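Local coordinates for small ribosomal subunit protein bS6 (Aquifex aeolicus, PDB 2J5A) that probably binds 16S ribosomal RNA together with protein bS18, as a structural constituent of the small ribosomal subunit, at residues 6-10 against 71-75; 15-19 against 59-64; 35-41 against 78-82; 42-46 against 104-108. Residues are numbered along the deposited sequence.

From the N terminus, strand 8-16 pairs with strand 63-73 in the middle of the sheet. Interaction 1 closes a long loop near the start of strand 8-16, and interaction 2, which lies wholly within that loop, closes a shorter one at the far end of the same strand pair, their centres about 30 Å apart. Interaction 3 crosses both, joining the end of helix 22-38 to the start of helix 78-88 over one sheet face, where it touches interaction 1. Interaction 4 crosses the other three, tying edge strand 41-53 to the C-terminal tail. Together they join the parts of a ferredoxin-like beta-alpha-beta-beta-alpha-beta fold with strand order 41-53, 63-73, 8-16, 92-100.

Interaction 1 (6-10 against 71-75); sequences TLRYY and FKTEN
Four backbone hydrogen bonds hold this antiparallel pair. R8 N donates to T73 O (3.0 Å) and T73 N to R8 O (2.9 Å); Y10 N donates to F71 O (2.8 Å) and F71 N to Y10 O (2.9 Å). The hydrogen-bonded pairs R8-T73 and Y10-F71 thus flank the non-hydrogen-bonded pair Y9-K72 (CA-CA 4.4 Å). The axes of 8-10 and 71-73 run at 149°, 4.8 Å apart, with extended backbone angles. T6 OG1 donates to E74 OE1 (2.7 Å), and N75 N bonds T73 OG1 (3.0 Å) in an ST turn; that hydroxyl also bonds G40. On the face carrying helix 78-88, Y10 (m) lays its CB 3.9 Å from the centroid of the F71 ring (F71 p), over its face, and Y10 CE2 meets T73 CG2 at 3.6 Å. On the other face Y9 CD2 touches K72 CB (3.6 Å). In this central strand pair of a ferredoxin-like sheet, apolar F71 suits its place under L78 and L82, while Y9 fills the other face against I100, L44 and V105. The backbones satisfy each other at R8-T73 and Y10-F71, Y9 and K72 turn to I100 and E42, and a polar side-chain bond closes the loop end.

Interaction 2 (15-19 against 59-64); sequences AVKPT and QKFNNA
A15, next to last in strand 8-16, is extended (-120/125) with its CB toward 59-64, and the methyls of two alanines meet, A15 CB to A64 CB at 3.9 Å; small side chains let the backbones come close. V16 points its own side chain away, yet its carbonyl O lies 3.5 Å from A64 CB, and its backbone bonds R65. At K17 (-63/144, chi1 p) the chain leaves the strand. Its CB sits over a face of the F61 ring and K17 CE reaches F61 CE2 at 4.0 Å, while NZ bonds the carbonyl of E90. P18 (-76/0, C-gamma endo) is the centre: its CA is 5.0 Å from that of A64, its CG is 3.3 Å from N63 O, and its CD makes a CH-pi contact 3.9 Å from the centroid of the F61 ring (chi1 m), over the face that K17 CB also covers. A rigid proline suits a flat aromatic. T19 (-91/-5) adds CG2 at 3.6 Å from F61 CE1. Q59 (54/40) and K60 (70/26) take left-handed helical angles that turn the loop before F61. Here, in the ferredoxin-like sheet, strand 8-16 runs out beside the start of strand 63-73. With no hydrogen bond across the segments, the contact rests on the CH-pi and apolar contacts of F61 and on the close alanine pair.

Interaction 3 (35-41 against 78-82); sequences FIKQKGG and LPNEL
L78 is the bump and the C-terminal end of helix 22-38 is the hollow. With chi1 at -139° and chi2 t, L78 sends CD1 to 3.8 Å from I36 O, 3.8 Å from G41 N and 4.2 Å from G40 C, while its CG meets K39 CB at 3.6 Å. The hollow exists because the helix ends in a Schellman motif: G41 N bonds I36 O (3.1 Å), G40 N bonds K37 O weakly (3.4 Å), and G40 takes left-handed angles (96/27) that call for glycine. G41 (-108/143) is small for another reason, since a CB there would stand 3.1 Å from L78 CD1 and clash with I36 CG2. One helical turn along, L82 (t, p) fills the next gap, its CD2 3.9 Å from I36 CG1 and its CD1 3.9 Å from F35 CD2. F35 (t) spreads over the start of helix 78-88, CZ to E81 CG at 3.8 Å. The nearest CA pairs are K39-L78 (6.6 Å) and I36-L82 (7.3 Å). K39 (m, m) lies over L78 and ends in a salt bridge, NZ to E81 OE2 at 3.4 Å. Two helices side by side on one face of the sheet are the hallmark of the ferredoxin-like fold; here both rest on F71. Aliphatic and aromatic groups therefore fill the valley, and opposite charges close its rim without a hydrogen bond across the segments.

Interaction 4 (42-46 against 104-108); sequences EILYE and EVKKN
Y45 loses most surface here, its ring (chi1 t) offering a face to K106 of the C-terminal tail. K106 CB stands 3.7 Å from the centroid of the Y45 ring and only 6° off its normal, a CH-pi contact that suits a lysine, whose CB packs on the ring while the rest of the side chain leads the amine away. Around this contact Y45 CD1 is 3.6 Å from both K106 O and K107 CA, and N108 ND2 sits at the ring edge, 3.8 Å from Y45 OH; the hydroxyl bonds E47. L44 (m, t) loses about as much as K106, with CD1 3.7 Å from V105 CG1 (V105 t), branched apolar groups that also lean on Y9. L44 and Y45 can both point at the tail because they form a classic beta bulge opposite Q70, L44 at -101/-24 and Y45 at -170/155. The bulge sits in edge strand 41-53 of the ferredoxin-like sheet, and the tail crosses the face turned away from the helices. It is irregular but extended (K106 -104/176, K107 -154/165), with CA spacings of 7.3 Å for L44-V105 and 5.9 Å for Y45-K107. No hydrogen bond joins the segments, though K106 N bonds the Q70 side chain.

Interaction 1 (6-10 against 71-75)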
loop_
_atom_site.group_PDB
_atom_site.type_symbol
_atom_site.label_atom_id
_atom_site.label_comp_id
_atom_site.label_asym_id
_atom_site.label_seq_id
_atom_site.Cartn_x
_atom_site.Cartn_y
_atom_site.Cartn_z
ATOM N N THR A 6 8.157 20.402 0.024
ATOM C CA THR A 6 7.013 19.739 0.670
ATOM C C THR A 6 6.439 18.581 -0.175
ATOM O O THR A 6 5.674 17.767 0.325
ATOM C CB THR A 6 5.905 20.733 1.077
ATOM O OG1 THR A 6 5.224 21.233 -0.084
ATOM C CG2 THR A 6 6.488 21.883 1.917
ATOM N N LEU A 7 6.801 18.518 -1.451
ATOM C CA LEU A 7 6.523 17.341 -2.260
ATOM C C LEU A 7 7.398 16.206 -1.735
ATOM O O LEU A 7 8.629 16.271 -1.819
ATOM C CB LEU A 7 6.802 17.610 -3.746
ATOM C CG LEU A 7 6.184 16.697 -4.818
ATOM C CD1 LEU A 7 7.191 15.699 -5.347
ATOM C CD2 LEU A 7 4.942 15.986 -4.304
ATOM N N ARG A 8 6.750 15.191 -1.154
ATOM C CA ARG A 8 7.442 14.023 -0.585
ATOM C C ARG A 8 7.045 12.739 -1.291
ATOM O O ARG A 8 5.948 12.646 -1.852
ATOM C CB ARG A 8 7.145 13.890 0.906
ATOM C CG ARG A 8 8.289 14.296 1.833
ATOM C CD ARG A 8 8.092 15.658 2.478
ATOM N NE ARG A 8 8.769 15.734 3.779
ATOM C CZ ARG A 8 9.119 16.865 4.406
ATOM N NH1 ARG A 8 8.881 18.063 3.866
ATOM N NH2 ARG A 8 9.733 16.792 5.589
ATOM N N TYR A 9 7.950 11.759 -1.231
ATOM C CA TYR A 9 7.777 10.479 -1.879
ATOM C C TYR A 9 7.629 9.360 -0.831
ATOM O O TYR A 9 8.327 9.330 0.196
ATOM C CB TYR A 9 8.926 10.192 -2.855
ATOM C CG TYR A 9 9.056 11.261 -3.914
ATOM C CD1 TYR A 9 9.684 12.467 -3.632
ATOM C CD2 TYR A 9 8.529 11.082 -5.178
ATOM C CE1 TYR A 9 9.791 13.469 -4.586
ATOM C CE2 TYR A 9 8.632 12.073 -6.141
ATOM C CZ TYR A 9 9.267 13.267 -5.836
ATOM O OH TYR A 9 9.377 14.268 -6.782
ATOM N N TYR A 10 6.686 8.457 -1.099
ATOM C CA TYR A 10 6.342 7.408 -0.149
ATOM C C TYR A 10 6.152 6.094 -0.867
ATOM O O TYR A 10 5.848 6.047 -2.069
ATOM C CB TYR A 10 5.071 7.763 0.622
ATOM C CG TYR A 10 5.120 9.080 1.397
ATOM C CD1 TYR A 10 5.640 9.133 2.685
ATOM C CD2 TYR A 10 4.631 10.268 0.842
ATOM C CE1 TYR A 10 5.687 10.331 3.399
ATOM C CE2 TYR A 10 4.659 11.462 1.560
ATOM C CZ TYR A 10 5.202 11.485 2.832
ATOM O OH TYR A 10 5.246 12.664 3.562
ATOM N N PHE A 71 4.132 6.591 -4.398
ATOM C CA PHE A 71 3.366 7.777 -4.706
ATOM C C PHE A 71 4.070 9.017 -4.168
ATOM O O PHE A 71 4.975 8.922 -3.328
ATOM C CB PHE A 71 1.931 7.653 -4.175
ATOM C CG PHE A 71 1.819 7.622 -2.665
ATOM C CD1 PHE A 71 1.948 6.430 -1.970
ATOM C CD2 PHE A 71 1.539 8.777 -1.951
ATOM C CE1 PHE A 71 1.835 6.392 -0.581
ATOM C CE2 PHE A 71 1.430 8.761 -0.555
ATOM C CZ PHE A 71 1.574 7.553 0.129
ATOM N N LYS A 72 3.681 10.171 -4.714
ATOM C CA LYS A 72 4.185 11.460 -4.249
ATOM C C LYS A 72 3.013 12.334 -3.820
ATOM O O LYS A 72 1.909 12.195 -4.330
ATOM C CB LYS A 72 5.068 12.139 -5.304
ATOM C CG LYS A 72 4.405 12.514 -6.633
ATOM C CD LYS A 72 5.425 13.265 -7.530
ATOM C CE LYS A 72 4.985 13.423 -8.982
ATOM N NZ LYS A 72 6.172 13.746 -9.860
ATOM N N THR A 73 3.238 13.199 -2.843
ATOM C CA THR A 73 2.170 14.077 -2.360
ATOM C C THR A 73 2.723 15.261 -1.580
ATOM O O THR A 73 3.775 15.161 -0.952
ATOM C CB THR A 73 1.186 13.335 -1.420
ATOM O OG1 THR A 73 0.047 14.164 -1.158
ATOM C CG2 THR A 73 1.847 12.992 -0.099
ATOM N N GLU A 74 1.981 16.361 -1.604
ATOM C CA GLU A 74 2.263 17.512 -0.731
ATOM C C GLU A 74 1.447 17.438 0.577
ATOM O O GLU A 74 1.651 18.242 1.495
ATOM C CB GLU A 74 2.047 18.831 -1.501
ATOM C CG GLU A 74 2.785 18.822 -2.863
ATOM C CD GLU A 74 3.398 20.165 -3.278
ATOM O OE1 GLU A 74 4.296 20.690 -2.570
ATOM O OE2 GLU A 74 3.013 20.670 -4.358
ATOM N N ASN A 75 0.564 16.434 0.668
ATOM C CA ASN A 75 -0.275 16.212 1.835
ATOM C C ASN A 75 0.475 15.471 2.935
ATOM O O ASN A 75 0.661 14.246 2.859
ATOM C CB ASN A 75 -1.500 15.408 1.417
ATOM C CG ASN A 75 -2.582 15.399 2.467
ATOM O OD1 ASN A 75 -2.330 15.673 3.647
ATOM N ND2 ASN A 75 -3.809 15.084 2.043
HETATM O O HOH W 1 4.669 16.755 2.357
#

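Interaction 2 (15-19 against 59-64)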
loop_
_atom_site.group_PDB
_atom_site.type_symbol
_atom_site.label_atom_id
_atom_site.label_comp_id
_atom_site.label_asym_id
_atom_site.label_seq_id
_atom_site.Cartn_x
_atom_site.Cartn_y
_atom_site.Cartn_z
ATOM N N ALA A 15 -0.682 -6.306 2.894
ATOM C CA ALA A 15 -0.974 -7.726 2.724
ATOM C C ALA A 15 -2.457 -7.955 2.932
ATOM O O ALA A 15 -3.006 -7.566 3.960
ATOM C CB ALA A 15 -0.181 -8.564 3.720
ATOM N N VAL A 16 -3.099 -8.570 1.940
ATOM C CA VAL A 16 -4.550 -8.826 1.949
ATOM C C VAL A 16 -4.818 -10.274 2.371
ATOM O O VAL A 16 -4.090 -11.181 1.960
ATOM C CB VAL A 16 -5.137 -8.578 0.557
ATOM C CG1 VAL A 16 -6.591 -8.978 0.500
ATOM C CG2 VAL A 16 -4.931 -7.128 0.156
ATOM N N LYS A 17 -5.858 -10.498 3.181
ATOM C CA LYS A 17 -6.094 -11.849 3.713
ATOM C C LYS A 17 -6.386 -12.810 2.552
ATOM O O LYS A 17 -6.943 -12.394 1.525
ATOM C CB LYS A 17 -7.154 -11.903 4.842
ATOM C CG LYS A 17 -8.552 -11.476 4.475
ATOM C CD LYS A 17 -9.580 -11.782 5.603
ATOM C CE LYS A 17 -9.267 -11.088 6.939
ATOM N NZ LYS A 17 -10.511 -10.517 7.630
ATOM N N PRO A 18 -5.909 -14.060 2.667
ATOM C CA PRO A 18 -5.921 -14.988 1.524
ATOM C C PRO A 18 -7.278 -15.610 1.149
ATOM O O PRO A 18 -7.320 -16.379 0.214
ATOM C CB PRO A 18 -4.934 -16.090 1.952
ATOM C CG PRO A 18 -4.988 -16.091 3.431
ATOM C CD PRO A 18 -5.302 -14.668 3.861
ATOM N N THR A 19 -8.351 -15.279 1.863
ATOM C CA THR A 19 -9.693 -15.820 1.610
ATOM C C THR A 19 -10.518 -14.972 0.633
ATOM O O THR A 19 -11.645 -15.342 0.299
ATOM C CB THR A 19 -10.503 -15.899 2.916
ATOM O OG1 THR A 19 -10.753 -14.567 3.406
ATOM C CG2 THR A 19 -9.766 -16.712 3.982
ATOM N N GLN A 59 -3.893 -13.423 12.342
ATOM C CA GLN A 59 -5.294 -13.848 12.440
ATOM C C GLN A 59 -5.491 -15.285 11.932
ATOM O O GLN A 59 -6.484 -15.578 11.279
ATOM C CB GLN A 59 -6.231 -12.897 11.679
ATOM C CG GLN A 59 -6.111 -11.424 12.039
ATOM C CD GLN A 59 -7.147 -10.581 11.302
ATOM O OE1 GLN A 59 -8.320 -10.963 11.211
ATOM N NE2 GLN A 59 -6.715 -9.434 10.761
ATOM N N LYS A 60 -4.541 -16.161 12.246
ATOM C CA LYS A 60 -4.580 -17.575 11.856
ATOM C C LYS A 60 -4.381 -17.813 10.352
ATOM O O LYS A 60 -4.834 -18.828 9.816
ATOM C CB LYS A 60 -5.883 -18.259 12.318
ATOM C CG LYS A 60 -6.104 -18.306 13.841
ATOM C CD LYS A 60 -7.340 -19.165 14.205
ATOM C CE LYS A 60 -7.210 -20.615 13.668
ATOM N NZ LYS A 60 -8.072 -21.609 14.386
ATOM N N PHE A 61 -3.697 -16.886 9.684
ATOM C CA PHE A 61 -3.381 -17.008 8.267
ATOM C C PHE A 61 -1.895 -17.205 8.127
ATOM O O PHE A 61 -1.128 -16.629 8.869
ATOM C CB PHE A 61 -3.815 -15.757 7.512
ATOM C CG PHE A 61 -5.295 -15.578 7.456
ATOM C CD1 PHE A 61 -6.079 -16.483 6.759
ATOM C CD2 PHE A 61 -5.910 -14.511 8.093
ATOM C CE1 PHE A 61 -7.456 -16.332 6.693
ATOM C CE2 PHE A 61 -7.282 -14.351 8.043
ATOM C CZ PHE A 61 -8.062 -15.261 7.340
ATOM N N ASN A 62 -1.497 -18.047 7.180
ATOM C CA ASN A 62 -0.086 -18.363 6.943
ATOM C C ASN A 62 0.407 -17.799 5.632
ATOM O O ASN A 62 1.598 -17.844 5.366
ATOM C CB ASN A 62 0.119 -19.884 6.893
ATOM C CG ASN A 62 -0.276 -20.568 8.181
ATOM O OD1 ASN A 62 0.080 -20.117 9.274
ATOM N ND2 ASN A 62 -1.007 -21.677 8.060
ATOM N N ASN A 63 -0.519 -17.329 4.797
ATOM C CA ASN A 63 -0.194 -16.737 3.500
ATOM C C ASN A 63 -0.953 -15.416 3.377
ATOM O O ASN A 63 -1.891 -15.167 4.136
ATOM C CB ASN A 63 -0.613 -17.677 2.354
ATOM C CG ASN A 63 0.095 -19.025 2.396
ATOM O OD1 ASN A 63 1.256 -19.168 1.941
ATOM N ND2 ASN A 63 -0.589 -20.026 2.950
ATOM N N ALA A 64 -0.566 -14.582 2.419
ATOM C CA ALA A 64 -1.295 -13.335 2.150
ATOM C C ALA A 64 -0.947 -12.768 0.783
ATOM O O ALA A 64 0.093 -13.084 0.234
ATOM C CB ALA A 64 -0.997 -12.301 3.246
#

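Interaction 3 (35-41 against 78-82)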
loop_
_atom_site.group_PDB
_atom_site.type_symbol
_atom_site.label_atom_id
_atom_site.label_comp_id
_atom_site.label_asym_id
_atom_site.label_seq_id
_atom_site.Cartn_x
_atom_site.Cartn_y
_atom_site.Cartn_z
ATOM N N PHE A 35 -8.021 5.733 -3.155
ATOM C CA PHE A 35 -7.941 6.427 -1.876
ATOM C C PHE A 35 -6.728 7.364 -1.844
ATOM O O PHE A 35 -6.838 8.540 -1.505
ATOM C CB PHE A 35 -7.857 5.405 -0.748
ATOM C CG PHE A 35 -7.677 6.003 0.611
ATOM C CD1 PHE A 35 -8.758 6.179 1.456
ATOM C CD2 PHE A 35 -6.408 6.379 1.062
ATOM C CE1 PHE A 35 -8.577 6.723 2.719
ATOM C CE2 PHE A 35 -6.230 6.924 2.329
ATOM C CZ PHE A 35 -7.303 7.089 3.154
ATOM N N ILE A 36 -5.565 6.843 -2.214
ATOM C CA ILE A 36 -4.368 7.666 -2.265
ATOM C C ILE A 36 -4.580 8.843 -3.221
ATOM O O ILE A 36 -4.247 9.982 -2.875
ATOM C CB ILE A 36 -3.132 6.861 -2.688
ATOM C CG1 ILE A 36 -2.826 5.772 -1.651
ATOM C CG2 ILE A 36 -1.929 7.801 -2.867
ATOM C CD1 ILE A 36 -1.843 4.740 -2.120
ATOM N N LYS A 37 -5.134 8.559 -4.405
ATOM C CA LYS A 37 -5.401 9.585 -5.436
ATOM C C LYS A 37 -6.354 10.663 -4.913
ATOM O O LYS A 37 -6.179 11.847 -5.184
ATOM C CB LYS A 37 -5.975 8.957 -6.722
ATOM C CG LYS A 37 -4.911 8.428 -7.685
ATOM C CD LYS A 37 -5.420 7.324 -8.643
ATOM C CE LYS A 37 -6.102 7.899 -9.893
ATOM N NZ LYS A 37 -6.428 6.857 -10.937
ATOM N N GLN A 38 -7.357 10.236 -4.165
ATOM C CA GLN A 38 -8.282 11.146 -3.504
ATOM C C GLN A 38 -7.500 12.173 -2.685
ATOM O O GLN A 38 -7.679 13.381 -2.847
ATOM C CB GLN A 38 -9.242 10.339 -2.601
ATOM C CG GLN A 38 -10.496 11.069 -2.119
ATOM C CD GLN A 38 -11.591 10.098 -1.629
ATOM O OE1 GLN A 38 -11.411 9.392 -0.626
ATOM N NE2 GLN A 38 -12.732 10.081 -2.323
ATOM N N LYS A 39 -6.601 11.696 -1.835
ATOM C CA LYS A 39 -6.028 12.536 -0.792
ATOM C C LYS A 39 -4.901 13.460 -1.270
ATOM O O LYS A 39 -4.239 14.106 -0.463
ATOM C CB LYS A 39 -5.560 11.671 0.382
ATOM C CG LYS A 39 -6.632 10.767 0.959
ATOM C CD LYS A 39 -7.411 11.430 2.065
ATOM C CE LYS A 39 -8.518 10.520 2.575
ATOM N NZ LYS A 39 -8.886 10.828 4.005
ATOM N N GLY A 40 -4.715 13.546 -2.585
ATOM C CA GLY A 40 -3.725 14.431 -3.191
ATOM C C GLY A 40 -2.408 13.740 -3.506
ATOM O O GLY A 40 -1.355 14.389 -3.551
ATOM N N GLY A 41 -2.454 12.427 -3.728
ATOM C CA GLY A 41 -1.250 11.674 -4.043
ATOM C C GLY A 41 -1.228 11.251 -5.494
ATOM O O GLY A 41 -2.258 10.917 -6.051
ATOM N N LEU A 78 -1.044 12.199 4.537
ATOM C CA LEU A 78 -1.482 11.060 3.711
ATOM C C LEU A 78 -0.998 9.721 4.289
ATOM O O LEU A 78 -1.776 8.777 4.374
ATOM C CB LEU A 78 -1.054 11.212 2.247
ATOM C CG LEU A 78 -2.135 10.786 1.243
ATOM C CD1 LEU A 78 -1.776 11.181 -0.184
ATOM C CD2 LEU A 78 -2.427 9.277 1.348
ATOM N N PRO A 79 0.283 9.644 4.700
ATOM C CA PRO A 79 0.766 8.402 5.330
ATOM C C PRO A 79 0.022 8.013 6.611
ATOM O O PRO A 79 -0.176 6.832 6.873
ATOM C CB PRO A 79 2.244 8.692 5.645
ATOM C CG PRO A 79 2.594 9.946 4.934
ATOM C CD PRO A 79 1.336 10.669 4.586
ATOM N N ASN A 80 -0.344 9.004 7.415
ATOM C CA ASN A 80 -1.164 8.773 8.605
ATOM C C ASN A 80 -2.540 8.233 8.211
ATOM O O ASN A 80 -3.042 7.276 8.775
ATOM C CB ASN A 80 -1.359 10.083 9.360
ATOM C CG ASN A 80 -1.271 9.904 10.843
ATOM O OD1 ASN A 80 -0.241 9.453 11.372
ATOM N ND2 ASN A 80 -2.363 10.258 11.547
ATOM N N GLU A 81 -3.125 8.894 7.236
ATOM C CA GLU A 81 -4.437 8.570 6.728
ATOM C C GLU A 81 -4.498 7.138 6.210
ATOM O O GLU A 81 -5.413 6.388 6.528
ATOM C CB GLU A 81 -4.753 9.521 5.590
ATOM C CG GLU A 81 -6.182 9.879 5.490
ATOM C CD GLU A 81 -6.614 10.812 6.599
ATOM O OE1 GLU A 81 -5.871 11.764 6.901
ATOM O OE2 GLU A 81 -7.704 10.599 7.149
ATOM N N LEU A 82 -3.492 6.785 5.406
ATOM C CA LEU A 82 -3.436 5.539 4.669
ATOM C C LEU A 82 -3.266 4.423 5.670
ATOM O O LEU A 82 -3.911 3.374 5.600
ATOM C CB LEU A 82 -2.248 5.593 3.705
ATOM C CG LEU A 82 -2.036 4.513 2.676
ATOM C CD1 LEU A 82 -3.315 4.156 1.916
ATOM C CD2 LEU A 82 -0.939 4.993 1.725
#

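Interaction 4 (42-46 against 104-108)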
loop_
_atom_site.group_PDB
_atom_site.type_symbol
_atom_site.label_atom_id
_atom_site.label_comp_id
_atom_site.label_asym_id
_atom_site.label_seq_id
_atom_site.Cartn_x
_atom_site.Cartn_y
_atom_site.Cartn_z
ATOM N N GLU A 42 -0.049 11.259 -6.103
ATOM C CA GLU A 42 0.100 10.785 -7.473
ATOM C C GLU A 42 0.801 9.445 -7.449
ATOM O O GLU A 42 1.900 9.340 -6.924
ATOM C CB GLU A 42 0.903 11.773 -8.313
ATOM C CG GLU A 42 0.915 11.427 -9.794
ATOM C CD GLU A 42 1.614 12.473 -10.637
ATOM O OE1 GLU A 42 1.211 13.660 -10.594
ATOM O OE2 GLU A 42 2.562 12.101 -11.357
ATOM N N ILE A 43 0.157 8.434 -8.022
ATOM C CA ILE A 43 0.706 7.085 -8.085
ATOM C C ILE A 43 1.819 7.052 -9.136
ATOM O O ILE A 43 1.572 7.323 -10.310
ATOM C CB ILE A 43 -0.371 6.024 -8.447
ATOM C CG1 ILE A 43 -1.559 6.076 -7.463
ATOM C CG2 ILE A 43 0.244 4.616 -8.489
ATOM C CD1 ILE A 43 -1.251 5.633 -6.018
ATOM N N LEU A 44 3.029 6.710 -8.690
ATOM C CA LEU A 44 4.223 6.678 -9.527
ATOM C C LEU A 44 4.613 5.282 -9.969
ATOM O O LEU A 44 5.307 5.119 -10.965
ATOM C CB LEU A 44 5.409 7.271 -8.760
ATOM C CG LEU A 44 5.240 8.682 -8.184
ATOM C CD1 LEU A 44 6.497 9.049 -7.451
ATOM C CD2 LEU A 44 4.939 9.711 -9.276
ATOM N N TYR A 45 4.201 4.273 -9.212
ATOM C CA TYR A 45 4.694 2.932 -9.428
ATOM C C TYR A 45 3.885 1.939 -8.608
ATOM O O TYR A 45 3.285 2.301 -7.585
ATOM C CB TYR A 45 6.169 2.865 -9.037
ATOM C CG TYR A 45 6.809 1.533 -9.289
ATOM C CD1 TYR A 45 7.113 1.116 -10.579
ATOM C CD2 TYR A 45 7.084 0.676 -8.243
ATOM C CE1 TYR A 45 7.700 -0.108 -10.807
ATOM C CE2 TYR A 45 7.672 -0.546 -8.459
ATOM C CZ TYR A 45 7.983 -0.932 -9.735
ATOM O OH TYR A 45 8.576 -2.158 -9.929
ATOM N N GLU A 46 3.858 0.696 -9.076
ATOM C CA GLU A 46 3.110 -0.350 -8.427
ATOM C C GLU A 46 3.630 -1.717 -8.814
ATOM O O GLU A 46 4.054 -1.915 -9.947
ATOM C CB GLU A 46 1.612 -0.215 -8.739
ATOM C CG GLU A 46 1.165 -0.578 -10.153
ATOM C CD GLU A 46 -0.278 -0.139 -10.428
ATOM O OE1 GLU A 46 -0.486 1.045 -10.759
ATOM O OE2 GLU A 46 -1.206 -0.961 -10.283
ATOM N N GLU A 104 14.679 6.772 -5.414
ATOM C CA GLU A 104 14.222 5.416 -5.141
ATOM C C GLU A 104 12.916 5.079 -5.859
ATOM O O GLU A 104 12.451 3.945 -5.776
ATOM C CB GLU A 104 14.083 5.224 -3.639
ATOM C CG GLU A 104 15.399 5.426 -2.927
ATOM C CD GLU A 104 15.324 5.120 -1.462
ATOM O OE1 GLU A 104 14.717 5.896 -0.703
ATOM O OE2 GLU A 104 15.900 4.101 -1.063
ATOM N N VAL A 105 12.333 6.046 -6.565
ATOM C CA VAL A 105 11.115 5.800 -7.316
ATOM C C VAL A 105 11.481 4.961 -8.522
ATOM O O VAL A 105 12.450 5.268 -9.219
ATOM C CB VAL A 105 10.432 7.098 -7.775
ATOM C CG1 VAL A 105 9.196 6.780 -8.620
ATOM C CG2 VAL A 105 10.079 7.974 -6.562
ATOM N N LYS A 106 10.719 3.897 -8.756
ATOM C CA LYS A 106 11.017 2.958 -9.833
ATOM C C LYS A 106 10.065 3.178 -10.988
ATOM O O LYS A 106 9.181 4.020 -10.910
ATOM C CB LYS A 106 10.924 1.520 -9.327
ATOM C CG LYS A 106 11.943 1.208 -8.261
ATOM C CD LYS A 106 11.704 -0.142 -7.623
ATOM C CE LYS A 106 12.816 -0.489 -6.635
ATOM N NZ LYS A 106 12.856 -1.952 -6.322
ATOM N N LYS A 107 10.263 2.445 -12.078
ATOM C CA LYS A 107 9.266 2.462 -13.145
ATOM C C LYS A 107 9.247 1.202 -14.016
ATOM O O LYS A 107 10.162 0.386 -13.966
ATOM C CB LYS A 107 9.373 3.754 -13.985
ATOM C CG LYS A 107 10.042 3.641 -15.359
ATOM C CD LYS A 107 9.544 4.752 -16.309
ATOM C CE LYS A 107 8.044 4.614 -16.642
ATOM N NZ LYS A 107 7.706 5.199 -17.978
ATOM N N ASN A 108 8.151 1.084 -14.768
ATOM C CA ASN A 108 7.853 0.031 -15.760
ATOM C C ASN A 108 6.389 -0.390 -15.596
ATOM O O ASN A 108 5.658 0.189 -14.778
ATOM C CB ASN A 108 8.791 -1.192 -15.706
ATOM C CG ASN A 108 8.514 -2.109 -14.522
ATOM O OD1 ASN A 108 7.434 -2.706 -14.421
ATOM N ND2 ASN A 108 9.476 -2.202 -13.604
#